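Local coordinates for protein mannuronan C5-epimerase (Pseudomonas syringae pv. tomato, PDB 4NK6) that epimerises beta-D-mannuronate residues of alginate to alpha-L-guluronate in the periplasm and, within a secretion complex, shields the polymer from degradation on its way to export, at residues S217-T220 / V226-R229; L322-V327 / E405-D410; A174-R177 / F182-F185; V118-I123 / W166-N171. All coordinates share one frame; numbering follows the deposited sequence.

Interaction 1. Residues S217-T220 / V226-R229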
loop_
_atom_site.group_PDB
_atom_site.type_symbol
_atom_site.label_atom_id
_atom_site.label_comp_id
_atom_site.label_asym_id
_atom_site.label_seq_id
_atom_site.Cartn_x
_atom_site.Cartn_y
_atom_site.Cartn_z
ATOM N N SER A 217 -1.653 9.688 -2.539
ATOM C CA SER A 217 -0.954 10.173 -3.723
ATOM C C SER A 217 -0.746 11.671 -3.817
ATOM O O SER A 217 -1.679 12.458 -3.652
ATOM C CB SER A 217 -1.690 9.701 -4.989
ATOM O OG SER A 217 -0.988 10.056 -6.171
ATOM N N GLN A 218 0.483 12.064 -4.123
ATOM C CA GLN A 218 0.731 13.426 -4.565
ATOM C C GLN A 218 -0.070 13.665 -5.850
ATOM O O GLN A 218 -0.378 12.715 -6.580
ATOM C CB GLN A 218 2.232 13.619 -4.807
ATOM C CG GLN A 218 2.651 14.994 -5.329
ATOM C CD GLN A 218 2.223 16.146 -4.414
ATOM O OE1 GLN A 218 1.076 16.584 -4.450
ATOM N NE2 GLN A 218 3.151 16.640 -3.604
ATOM N N TYR A 219 -0.416 14.920 -6.129
ATOM C CA TYR A 219 -1.049 15.270 -7.400
ATOM C C TYR A 219 -0.124 14.919 -8.569
ATOM O O TYR A 219 1.074 14.691 -8.373
ATOM C CB TYR A 219 -1.366 16.765 -7.451
ATOM C CG TYR A 219 -2.465 17.211 -6.513
ATOM C CD1 TYR A 219 -3.798 16.982 -6.822
ATOM C CD2 TYR A 219 -2.168 17.880 -5.325
ATOM C CE1 TYR A 219 -4.810 17.389 -5.972
ATOM C CE2 TYR A 219 -3.175 18.294 -4.470
ATOM C CZ TYR A 219 -4.496 18.047 -4.804
ATOM O OH TYR A 219 -5.511 18.449 -3.968
ATOM N N THR A 220 -0.683 14.878 -9.780
ATOM C CA THR A 220 0.115 14.675 -10.990
ATOM C C THR A 220 1.164 15.780 -11.073
ATOM O O THR A 220 0.973 16.846 -10.488
ATOM C CB THR A 220 -0.763 14.696 -12.277
ATOM O OG1 THR A 220 -1.483 15.934 -12.351
ATOM C CG2 THR A 220 -1.749 13.533 -12.290
ATOM N N VAL A 226 1.781 23.565 -9.678
ATOM C CA VAL A 226 0.944 24.744 -9.486
ATOM C C VAL A 226 0.436 24.809 -8.053
ATOM O O VAL A 226 0.523 25.845 -7.404
ATOM C CB VAL A 226 -0.259 24.741 -10.449
ATOM C CG1 VAL A 226 -1.236 25.853 -10.096
ATOM C CG2 VAL A 226 0.219 24.871 -11.885
ATOM N N LEU A 227 -0.090 23.690 -7.565
ATOM C CA LEU A 227 -0.654 23.634 -6.221
ATOM C C LEU A 227 0.414 23.576 -5.131
ATOM O O LEU A 227 0.238 24.171 -4.064
ATOM C CB LEU A 227 -1.608 22.445 -6.087
ATOM C CG LEU A 227 -2.909 22.538 -6.885
ATOM C CD1 LEU A 227 -3.820 21.378 -6.532
ATOM C CD2 LEU A 227 -3.597 23.867 -6.618
ATOM N N LYS A 228 1.521 22.879 -5.418
ATOM C CA LYS A 228 2.638 22.695 -4.477
ATOM C C LYS A 228 2.160 22.477 -3.046
ATOM O O LYS A 228 2.450 23.264 -2.146
ATOM C CB LYS A 228 3.680 23.832 -4.586
ATOM C CG LYS A 228 3.113 25.217 -4.822
ATOM C CD LYS A 228 4.196 26.284 -4.983
ATOM C CE LYS A 228 4.713 26.360 -6.413
ATOM N NZ LYS A 228 5.410 27.653 -6.684
ATOM N N ARG A 229 1.412 21.397 -2.858
ATOM C CA ARG A 229 0.692 21.147 -1.618
ATOM C C ARG A 229 1.506 20.450 -0.528
ATOM O O ARG A 229 1.132 20.480 0.643
ATOM C CB ARG A 229 -0.570 20.332 -1.910
ATOM C CG ARG A 229 -1.691 21.144 -2.527
ATOM C CD ARG A 229 -1.963 22.382 -1.695
ATOM N NE ARG A 229 -3.232 23.013 -2.043
ATOM C CZ ARG A 229 -3.350 24.165 -2.698
ATOM N NH1 ARG A 229 -4.555 24.653 -2.957
ATOM N NH2 ARG A 229 -2.269 24.833 -3.090
HETATM O O HOH W 1 -5.482 20.714 -2.268
#
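Tyr219 reaches from the loop after strand 215-217 to the end of helix 221-227, where Leu227 and Arg229 receive it. Its CG stands beside the backbone N and anti to the carbonyl carbon (chi1 -69°), which sends the ring from CB toward the helix end. Beyond CG, CD2 and CE1 each lie 4.1 Å from Leu227 CD1, and CE2 and CZ come closer still. The methyl therefore sits over one face of the ring, 3.9 Å from its centroid and 16° off the normal, a CH-pi contact. CE2 also meets the aliphatic part of Arg229, 3.8 Å from its CG. At the tip, Tyr219 OH is hydrogen-bonded to Glu153 and accepts from a water at 2.8 Å, which in turn accepts a hydrogen bond from Arg229 NE; that nitrogen also forms a salt bridge with Glu127. Arg229 bends at chi2, and its NH2 donates to Leu227 O at 2.8 Å, tying the guanidinium back to the last turn of the helix while Leu227 CD2 rests over one of its faces. The ring of Tyr219 also stacks with Trp189. The helix, with Thr220 as its N-cap, is a short excursion between successive strands of a right-handed parallel beta-helix, folded back so that its C-terminal end packs on the loop that starts it.

Interaction 2. Residues L322-V327 / E405-D410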
loop_
_atom_site.group_PDB
_atom_site.type_symbol
_atom_site.label_atom_id
_atom_site.label_comp_id
_atom_site.label_asym_id
_atom_site.label_seq_id
_atom_site.Cartn_x
_atom_site.Cartn_y
_atom_site.Cartn_z
ATOM N N LEU A 322 11.975 -5.334 -3.116
ATOM C CA LEU A 322 12.489 -3.968 -3.288
ATOM C C LEU A 322 12.849 -3.809 -4.764
ATOM O O LEU A 322 13.710 -4.528 -5.268
ATOM C CB LEU A 322 13.737 -3.726 -2.433
ATOM C CG LEU A 322 13.581 -3.437 -0.931
ATOM C CD1 LEU A 322 12.754 -4.482 -0.222
ATOM C CD2 LEU A 322 14.950 -3.306 -0.265
ATOM N N ASP A 323 12.192 -2.875 -5.451
ATOM C CA ASP A 323 12.251 -2.819 -6.913
ATOM C C ASP A 323 12.633 -1.431 -7.430
ATOM O O ASP A 323 12.315 -0.411 -6.801
ATOM C CB ASP A 323 10.887 -3.230 -7.486
ATOM C CG ASP A 323 10.838 -3.191 -9.014
ATOM O OD1 ASP A 323 11.709 -3.797 -9.663
ATOM O OD2 ASP A 323 9.920 -2.552 -9.564
ATOM N N ARG A 324 13.311 -1.399 -8.575
ATOM C CA ARG A 324 13.547 -0.155 -9.320
ATOM C C ARG A 324 14.206 0.958 -8.502
ATOM O O ARG A 324 13.600 2.007 -8.250
ATOM C CB ARG A 324 12.243 0.344 -9.963
ATOM C CG ARG A 324 11.824 -0.457 -11.200
ATOM C CD ARG A 324 10.459 -0.043 -11.759
ATOM N NE ARG A 324 10.248 -0.559 -13.116
ATOM C CZ ARG A 324 9.903 -1.816 -13.396
ATOM N NH1 ARG A 324 9.728 -2.696 -12.416
ATOM N NH2 ARG A 324 9.734 -2.196 -14.660
ATOM N N ASN A 325 15.446 0.718 -8.091
ATOM C CA ASN A 325 16.267 1.749 -7.466
ATOM C C ASN A 325 15.666 2.284 -6.158
ATOM O O ASN A 325 15.734 3.483 -5.862
ATOM C CB ASN A 325 16.553 2.877 -8.476
ATOM C CG ASN A 325 17.718 3.751 -8.064
ATOM O OD1 ASN A 325 18.594 3.321 -7.310
ATOM N ND2 ASN A 325 17.739 4.992 -8.562
ATOM N N SER A 326 15.079 1.379 -5.380
ATOM C CA SER A 326 14.609 1.689 -4.035
ATOM C C SER A 326 15.738 1.423 -3.047
ATOM O O SER A 326 16.112 0.268 -2.823
ATOM C CB SER A 326 13.388 0.834 -3.689
ATOM O OG SER A 326 12.286 1.173 -4.515
ATOM N N VAL A 327 16.285 2.490 -2.462
ATOM C CA VAL A 327 17.553 2.406 -1.730
ATOM C C VAL A 327 17.491 2.996 -0.314
ATOM O O VAL A 327 16.584 3.756 0.004
ATOM C CB VAL A 327 18.696 3.123 -2.514
ATOM C CG1 VAL A 327 18.719 2.669 -3.972
ATOM C CG2 VAL A 327 18.544 4.639 -2.438
ATOM N N GLU A 405 15.015 4.628 -19.569
ATOM C CA GLU A 405 15.141 6.047 -19.255
ATOM C C GLU A 405 14.569 6.344 -17.867
ATOM O O GLU A 405 15.204 7.023 -17.056
ATOM C CB GLU A 405 14.453 6.908 -20.321
ATOM N N LEU A 406 13.376 5.820 -17.602
ATOM C CA LEU A 406 12.715 5.986 -16.309
ATOM C C LEU A 406 13.359 5.127 -15.223
ATOM O O LEU A 406 13.539 5.573 -14.094
ATOM C CB LEU A 406 11.231 5.633 -16.426
ATOM C CG LEU A 406 10.368 5.706 -15.163
ATOM C CD1 LEU A 406 10.139 7.154 -14.723
ATOM C CD2 LEU A 406 9.043 5.005 -15.401
ATOM N N ASP A 407 13.701 3.891 -15.572
ATOM C CA ASP A 407 14.262 2.950 -14.607
ATOM C C ASP A 407 15.618 2.416 -15.070
ATOM O O ASP A 407 15.723 1.263 -15.506
ATOM C CB ASP A 407 13.288 1.793 -14.372
ATOM C CG ASP A 407 11.929 2.263 -13.891
ATOM O OD1 ASP A 407 11.880 3.042 -12.913
ATOM O OD2 ASP A 407 10.908 1.865 -14.494
ATOM N N PRO A 408 16.664 3.255 -14.992
ATOM C CA PRO A 408 17.991 2.773 -15.389
ATOM C C PRO A 408 18.482 1.687 -14.442
ATOM O O PRO A 408 18.026 1.602 -13.299
ATOM C CB PRO A 408 18.870 4.024 -15.293
ATOM C CG PRO A 408 18.140 4.945 -14.375
ATOM C CD PRO A 408 16.684 4.673 -14.586
ATOM N N PHE A 409 19.394 0.854 -14.926
ATOM C CA PHE A 409 19.887 -0.277 -14.155
ATOM C C PHE A 409 21.349 -0.498 -14.494
ATOM O O PHE A 409 21.847 0.015 -15.491
ATOM C CB PHE A 409 19.101 -1.542 -14.508
ATOM C CG PHE A 409 19.489 -2.141 -15.832
ATOM C CD1 PHE A 409 18.987 -1.623 -17.016
ATOM C CD2 PHE A 409 20.370 -3.210 -15.892
ATOM C CE1 PHE A 409 19.348 -2.168 -18.236
ATOM C CE2 PHE A 409 20.738 -3.756 -17.109
ATOM C CZ PHE A 409 20.224 -3.233 -18.285
ATOM N N ASP A 410 22.028 -1.285 -13.669
ATOM C CA ASP A 410 23.394 -1.683 -13.966
ATOM C C ASP A 410 23.608 -3.153 -13.604
ATOM O O ASP A 410 23.312 -3.579 -12.482
ATOM C CB ASP A 410 24.390 -0.786 -13.231
ATOM C CG ASP A 410 25.825 -1.124 -13.564
ATOM O OD1 ASP A 410 26.092 -1.476 -14.733
ATOM O OD2 ASP A 410 26.683 -1.052 -12.656
HETATM O O HOH W 2 10.097 0.193 -16.636
HETATM O O HOH W 3 13.949 3.069 -11.257
#
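Arg324 and Asp407 meet in a salt bridge, with Arg324 NE 2.9 Å from Asp407 OD2. The hydrogen bond inside it is weak, with an N-H...O angle of 148°, and the carboxylate is turned almost perpendicular to the guanidinium, the two planes 84° apart. The acid also lies along the aliphatic part of the arginine: Arg324 CD is 3.5 Å and CG 3.8 Å from Asp407 CG. An extended chain from CG to NE carries the charged group past this carboxylate. On the far end of the guanidinium, NH1 donates to Asp323 OD2 at 2.9 Å, in the plane of the group and on the syn lone pair of the oxygen, so two acids hold the guanidinium from different nitrogens. A water accepts from Arg324 NH2 and donates to Asp407 OD2, closing a ring beside the direct bond.

Segment 322-327 ends a strand of the right-handed beta-helix, a fold common among proteins that bind and cleave long linear polysaccharides, and 405-410 belongs to the long loop between strands 388-393 and 414-418. The loop thus lies against a coil far from it in sequence. The side chain of Arg324 is about 6 Å from that of His274, inferred to be the proton acceptor, which probably places the network at the border of the active site.

Further out, Arg300 forms a second salt bridge with Asp407 OD2, and Ser299 hydrogen-bonds Asp323 OD2. The turn after the strand is pinned by Ser326 OG, which donates to Asp323 O at 2.8 Å and itself accepts from the backbone N of Val302.

Interaction 3. Residues A174-R177 / F182-F185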
loop_
_atom_site.group_PDB
_atom_site.type_symbol
_atom_site.label_atom_id
_atom_site.label_comp_id
_atom_site.label_asym_id
_atom_site.label_seq_id
_atom_site.Cartn_x
_atom_site.Cartn_y
_atom_site.Cartn_z
ATOM N N ALA A 174 -18.684 -6.354 -3.192
ATOM C CA ALA A 174 -18.351 -6.391 -4.617
ATOM C C ALA A 174 -17.168 -7.315 -4.875
ATOM O O ALA A 174 -16.081 -6.853 -5.231
ATOM C CB ALA A 174 -18.038 -4.982 -5.124
ATOM N N ALA A 175 -17.383 -8.615 -4.697
ATOM C CA ALA A 175 -16.309 -9.601 -4.806
ATOM C C ALA A 175 -15.572 -9.466 -6.135
ATOM O O ALA A 175 -16.191 -9.209 -7.165
ATOM C CB ALA A 175 -16.858 -11.020 -4.632
ATOM N N TYR A 176 -14.249 -9.615 -6.101
ATOM C CA TYR A 176 -13.443 -9.427 -7.301
ATOM C C TYR A 176 -13.834 -10.400 -8.400
ATOM O O TYR A 176 -14.046 -11.577 -8.134
ATOM C CB TYR A 176 -11.954 -9.597 -6.995
ATOM C CG TYR A 176 -11.139 -9.559 -8.248
ATOM C CD1 TYR A 176 -10.918 -8.357 -8.905
ATOM C CD2 TYR A 176 -10.624 -10.728 -8.806
ATOM C CE1 TYR A 176 -10.192 -8.308 -10.071
ATOM C CE2 TYR A 176 -9.892 -10.687 -9.990
ATOM C CZ TYR A 176 -9.684 -9.467 -10.611
ATOM O OH TYR A 176 -8.966 -9.382 -11.772
ATOM N N ARG A 177 -13.918 -9.906 -9.634
ATOM C CA ARG A 177 -14.216 -10.760 -10.781
ATOM C C ARG A 177 -13.262 -10.538 -11.954
ATOM O O ARG A 177 -12.797 -11.488 -12.563
ATOM C CB ARG A 177 -15.657 -10.540 -11.267
ATOM C CG ARG A 177 -16.722 -11.041 -10.310
ATOM C CD ARG A 177 -18.125 -10.919 -10.898
ATOM N NE ARG A 177 -18.590 -9.539 -11.009
ATOM C CZ ARG A 177 -19.869 -9.180 -10.932
ATOM N NH1 ARG A 177 -20.807 -10.103 -10.733
ATOM N NH2 ARG A 177 -20.214 -7.903 -11.044
ATOM N N PHE A 182 -15.265 -1.593 -12.584
ATOM C CA PHE A 182 -15.170 -0.578 -11.538
ATOM C C PHE A 182 -15.541 -1.148 -10.167
ATOM O O PHE A 182 -16.547 -1.850 -10.029
ATOM C CB PHE A 182 -16.086 0.628 -11.849
ATOM C CG PHE A 182 -16.314 1.525 -10.650
ATOM C CD1 PHE A 182 -15.437 2.563 -10.369
ATOM C CD2 PHE A 182 -17.382 1.304 -9.781
ATOM C CE1 PHE A 182 -15.624 3.376 -9.251
ATOM C CE2 PHE A 182 -17.566 2.107 -8.656
ATOM C CZ PHE A 182 -16.685 3.148 -8.395
ATOM N N ARG A 183 -14.721 -0.857 -9.157
ATOM C CA ARG A 183 -15.096 -1.096 -7.768
ATOM C C ARG A 183 -14.723 0.145 -6.970
ATOM O O ARG A 183 -13.700 0.775 -7.246
ATOM C CB ARG A 183 -14.404 -2.348 -7.193
ATOM C CG ARG A 183 -14.721 -3.630 -7.971
ATOM C CD ARG A 183 -14.289 -4.890 -7.219
ATOM N NE ARG A 183 -12.875 -4.868 -6.852
ATOM C CZ ARG A 183 -12.313 -5.708 -5.984
ATOM N NH1 ARG A 183 -13.036 -6.654 -5.388
ATOM N NH2 ARG A 183 -11.026 -5.606 -5.710
ATOM N N PRO A 184 -15.574 0.527 -6.012
ATOM C CA PRO A 184 -15.295 1.658 -5.123
ATOM C C PRO A 184 -13.897 1.595 -4.533
ATOM O O PRO A 184 -13.311 0.520 -4.450
ATOM C CB PRO A 184 -16.340 1.484 -4.021
ATOM C CG PRO A 184 -17.542 0.955 -4.789
ATOM C CD PRO A 184 -16.932 -0.009 -5.803
ATOM N N PHE A 185 -13.375 2.745 -4.120
ATOM C CA PHE A 185 -12.009 2.816 -3.643
ATOM C C PHE A 185 -11.851 4.053 -2.777
ATOM O O PHE A 185 -12.747 4.898 -2.706
ATOM C CB PHE A 185 -11.030 2.867 -4.830
ATOM C CG PHE A 185 -11.280 4.022 -5.770
ATOM C CD1 PHE A 185 -10.750 5.278 -5.509
ATOM C CD2 PHE A 185 -12.046 3.851 -6.915
ATOM C CE1 PHE A 185 -10.991 6.340 -6.358
ATOM C CE2 PHE A 185 -12.288 4.910 -7.780
ATOM C CZ PHE A 185 -11.763 6.151 -7.510
#
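Arg183 lays its guanidinium beside Tyr176, whose CD1 stands 4.1 Å above the plane and over the centre of the group. The two flat groups are nevertheless far from stacked: their planes are 73° apart, and Arg183 CZ lies near the plane of the tyrosine ring, at its edge. A rim of the ring is thus set over the face of the arginine. Tyr176 CB adds to the cover, 3.5 Å from Arg183 NH1.

The edge of the guanidinium does the bonding. Arg183 NH1 donates to Ala174 O at 3.1 Å with an N-H...O angle of 158°, and the acceptor lies in the guanidinium plane while the donor lies in that of the carbonyl. A bend at chi3 (-55°) turns the end of the arginine to this oxygen, and on the way Arg183 CD passes 3.3 Å from the same Ala174 O. The methyl of Ala174 also faces Arg183 CD at 4.3 Å.

Both segments lie in the loop between strands 172-173 and 186-188, so the arginine spans the two limbs of a single excursion from the beta-helix. Beyond the loop, its NE donates to Gly205 O.

Tyr176 N and Arg183 NH1 come within 3.3 Å of each other, but as two donors they do not bond. What reconciles them is Asp243, whose OD2 accepts from Tyr176 N and forms a salt bridge with Arg183 NH1. The positive charge of this buried arginine is therefore probably balanced by that acid, with neutral carbonyl oxygens fixing its orientation.

Interaction 4. Residues V118-I123 / W166-N171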
loop_
_atom_site.group_PDB
_atom_site.type_symbol
_atom_site.label_atom_id
_atom_site.label_comp_id
_atom_site.label_asym_id
_atom_site.label_seq_id
_atom_site.Cartn_x
_atom_site.Cartn_y
_atom_site.Cartn_z
ATOM N N VAL A 118 -25.748 3.228 3.005
ATOM C CA VAL A 118 -25.349 3.050 1.608
ATOM C C VAL A 118 -25.137 4.402 0.923
ATOM O O VAL A 118 -26.067 5.202 0.827
ATOM C CB VAL A 118 -26.401 2.262 0.790
ATOM C CG1 VAL A 118 -25.915 2.066 -0.645
ATOM C CG2 VAL A 118 -26.699 0.919 1.437
ATOM N N ALA A 119 -23.914 4.657 0.463
ATOM C CA ALA A 119 -23.620 5.878 -0.296
ATOM C C ALA A 119 -23.834 5.632 -1.785
ATOM O O ALA A 119 -23.282 4.684 -2.347
ATOM C CB ALA A 119 -22.195 6.339 -0.050
ATOM N N ARG A 120 -24.626 6.484 -2.426
ATOM C CA ARG A 120 -24.883 6.314 -3.855
ATOM C C ARG A 120 -24.288 7.446 -4.689
ATOM O O ARG A 120 -24.641 7.632 -5.850
ATOM C CB ARG A 120 -26.382 6.141 -4.114
ATOM C CG ARG A 120 -26.933 4.868 -3.495
ATOM C CD ARG A 120 -28.309 4.536 -4.023
ATOM N NE ARG A 120 -28.854 3.335 -3.393
ATOM C CZ ARG A 120 -29.578 3.342 -2.276
ATOM N NH1 ARG A 120 -29.840 4.484 -1.658
ATOM N NH2 ARG A 120 -30.044 2.207 -1.778
ATOM N N LEU A 121 -23.385 8.199 -4.073
ATOM C CA LEU A 121 -22.577 9.198 -4.766
ATOM C C LEU A 121 -21.170 9.085 -4.205
ATOM O O LEU A 121 -20.989 8.557 -3.114
ATOM C CB LEU A 121 -23.101 10.612 -4.514
ATOM C CG LEU A 121 -24.419 11.047 -5.156
ATOM C CD1 LEU A 121 -24.744 12.499 -4.785
ATOM C CD2 LEU A 121 -24.365 10.878 -6.676
ATOM N N PRO A 122 -20.166 9.568 -4.954
ATOM C CA PRO A 122 -18.830 9.650 -4.361
ATOM C C PRO A 122 -18.838 10.663 -3.226
ATOM O O PRO A 122 -19.685 11.551 -3.201
ATOM C CB PRO A 122 -17.962 10.178 -5.512
ATOM C CG PRO A 122 -18.738 9.862 -6.773
ATOM C CD PRO A 122 -20.179 9.941 -6.382
ATOM N N ILE A 123 -17.903 10.528 -2.294
ATOM C CA ILE A 123 -17.739 11.523 -1.234
ATOM C C ILE A 123 -16.398 12.217 -1.429
ATOM O O ILE A 123 -15.362 11.562 -1.507
ATOM C CB ILE A 123 -17.762 10.871 0.164
ATOM C CG1 ILE A 123 -19.125 10.238 0.438
ATOM C CG2 ILE A 123 -17.424 11.900 1.251
ATOM C CD1 ILE A 123 -19.167 9.441 1.732
ATOM N N TRP A 166 -19.578 -2.226 -2.155
ATOM C CA TRP A 166 -20.840 -2.948 -2.034
ATOM C C TRP A 166 -21.604 -3.045 -3.355
ATOM O O TRP A 166 -21.867 -2.040 -4.017
ATOM C CB TRP A 166 -21.715 -2.267 -0.971
ATOM C CG TRP A 166 -22.917 -3.068 -0.560
ATOM C CD1 TRP A 166 -24.197 -2.934 -1.026
ATOM C CD2 TRP A 166 -22.951 -4.126 0.410
ATOM N NE1 TRP A 166 -25.020 -3.844 -0.406
ATOM C CE2 TRP A 166 -24.279 -4.588 0.477
ATOM C CE3 TRP A 166 -21.982 -4.732 1.220
ATOM C CZ2 TRP A 166 -24.666 -5.630 1.323
ATOM C CZ3 TRP A 166 -22.371 -5.764 2.062
ATOM C CH2 TRP A 166 -23.700 -6.199 2.106
ATOM N N SER A 167 -21.962 -4.265 -3.734
ATOM C CA SER A 167 -22.791 -4.471 -4.911
ATOM C C SER A 167 -24.252 -4.515 -4.479
ATOM O O SER A 167 -24.661 -5.402 -3.728
ATOM C CB SER A 167 -22.389 -5.760 -5.629
ATOM O OG SER A 167 -23.295 -6.072 -6.677
ATOM N N GLU A 168 -25.038 -3.543 -4.932
ATOM C CA GLU A 168 -26.454 -3.511 -4.590
ATOM C C GLU A 168 -27.211 -4.633 -5.286
ATOM O O GLU A 168 -28.200 -5.142 -4.752
ATOM C CB GLU A 168 -27.072 -2.148 -4.915
ATOM C CG GLU A 168 -26.538 -1.020 -4.036
ATOM C CD GLU A 168 -27.239 0.309 -4.275
ATOM O OE1 GLU A 168 -28.339 0.516 -3.715
ATOM O OE2 GLU A 168 -26.678 1.153 -5.008
ATOM N N THR A 169 -26.741 -5.031 -6.467
ATOM C CA THR A 169 -27.413 -6.094 -7.213
ATOM C C THR A 169 -27.164 -7.462 -6.571
ATOM O O THR A 169 -28.069 -8.290 -6.494
ATOM C CB THR A 169 -27.038 -6.104 -8.721
ATOM O OG1 THR A 169 -25.648 -6.396 -8.876
ATOM C CG2 THR A 169 -27.331 -4.758 -9.352
ATOM N N ARG A 170 -25.944 -7.685 -6.089
ATOM C CA ARG A 170 -25.623 -8.926 -5.394
ATOM C C ARG A 170 -26.065 -8.907 -3.930
ATOM O O ARG A 170 -26.138 -9.955 -3.288
ATOM C CB ARG A 170 -24.121 -9.222 -5.484
ATOM C CG ARG A 170 -23.660 -9.772 -6.836
ATOM C CD ARG A 170 -22.137 -9.860 -6.918
ATOM N NE ARG A 170 -21.522 -8.565 -7.210
ATOM C CZ ARG A 170 -20.226 -8.387 -7.471
ATOM N NH1 ARG A 170 -19.392 -9.425 -7.486
ATOM N NH2 ARG A 170 -19.762 -7.167 -7.724
ATOM N N ASN A 171 -26.365 -7.717 -3.410
ATOM C CA ASN A 171 -26.661 -7.534 -1.985
ATOM C C ASN A 171 -25.545 -8.091 -1.100
ATOM O O ASN A 171 -25.788 -8.838 -0.149
ATOM C CB ASN A 171 -28.013 -8.156 -1.614
ATOM C CG ASN A 171 -28.471 -7.778 -0.216
ATOM O OD1 ASN A 171 -28.246 -6.657 0.250
ATOM N ND2 ASN A 171 -29.112 -8.722 0.467
#
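The guanidinium of Arg120 has Val118 CG1 over one face, 4.1 Å above the plane and toward the rim, and Glu168 OE1 at its edge. Two nitrogens of that edge grip the single oxygen side-on: NE at 2.9 Å and NH2 at 3.1 Å from Glu168 OE1. Neither bond is quite straight, with N-H...O angles of 151° and 138°, as expected when one acceptor is shared by two neighbouring donors. Both nitrogens approach OE1 on the syn side and from the same face of the carboxylate, whose plane is 38° from that of the guanidinium, so the pair is tilted and does not form the flat two-oxygen fork.

The chains that deliver these groups meet at about a right angle. Arg120 runs extended from CG to NE, and Glu168 is extended beyond CG, long enough to span backbones that stay well apart; the nearest CA pair, Val118 and Trp166, is separated by 8.3 Å. Val118 also touches the acid, its CG1 being 4.2 Å from Glu168 OE1. The second carboxylate oxygen, OE2, is hydrogen-bonded to Ser143, which steadies the acid from its other end.

The turn behind Glu168 is fixed by Ser167 OG, which accepts from the backbone N of Arg170 in an ST motif and from Arg170 NE as well. Strands 116-119 and 162-167 both pair in parallel with strand 139-143, which lies between them, and the salt bridge spans the C-terminal end of that middle strand, where Ser143 lies, joining the outer two of three laterally adjacent strands.

In the fold
Interactions 3 and 4 are neighbours, their centres 11 Å apart, and they touch where Arg170 NH1 probably donates to Ala175 O; the short strand 172-173 leads from one to the other. Interaction 2 lies about 40 Å from interaction 4, centre to centre, on the opposite side of the chain's centre, and it alone borders the proposed catalytic histidine. All four are partly buried. Interaction 1 differs in chemistry, resting on an apolar CH-pi contact with water at its polar end, whereas the other three turn on an arginine: bonded to acids in interactions 2 and 4, and across interaction 3 to a backbone carbonyl. Interactions 1 and 3 close local excursions, while 2 and 4 join distant parts of the chain.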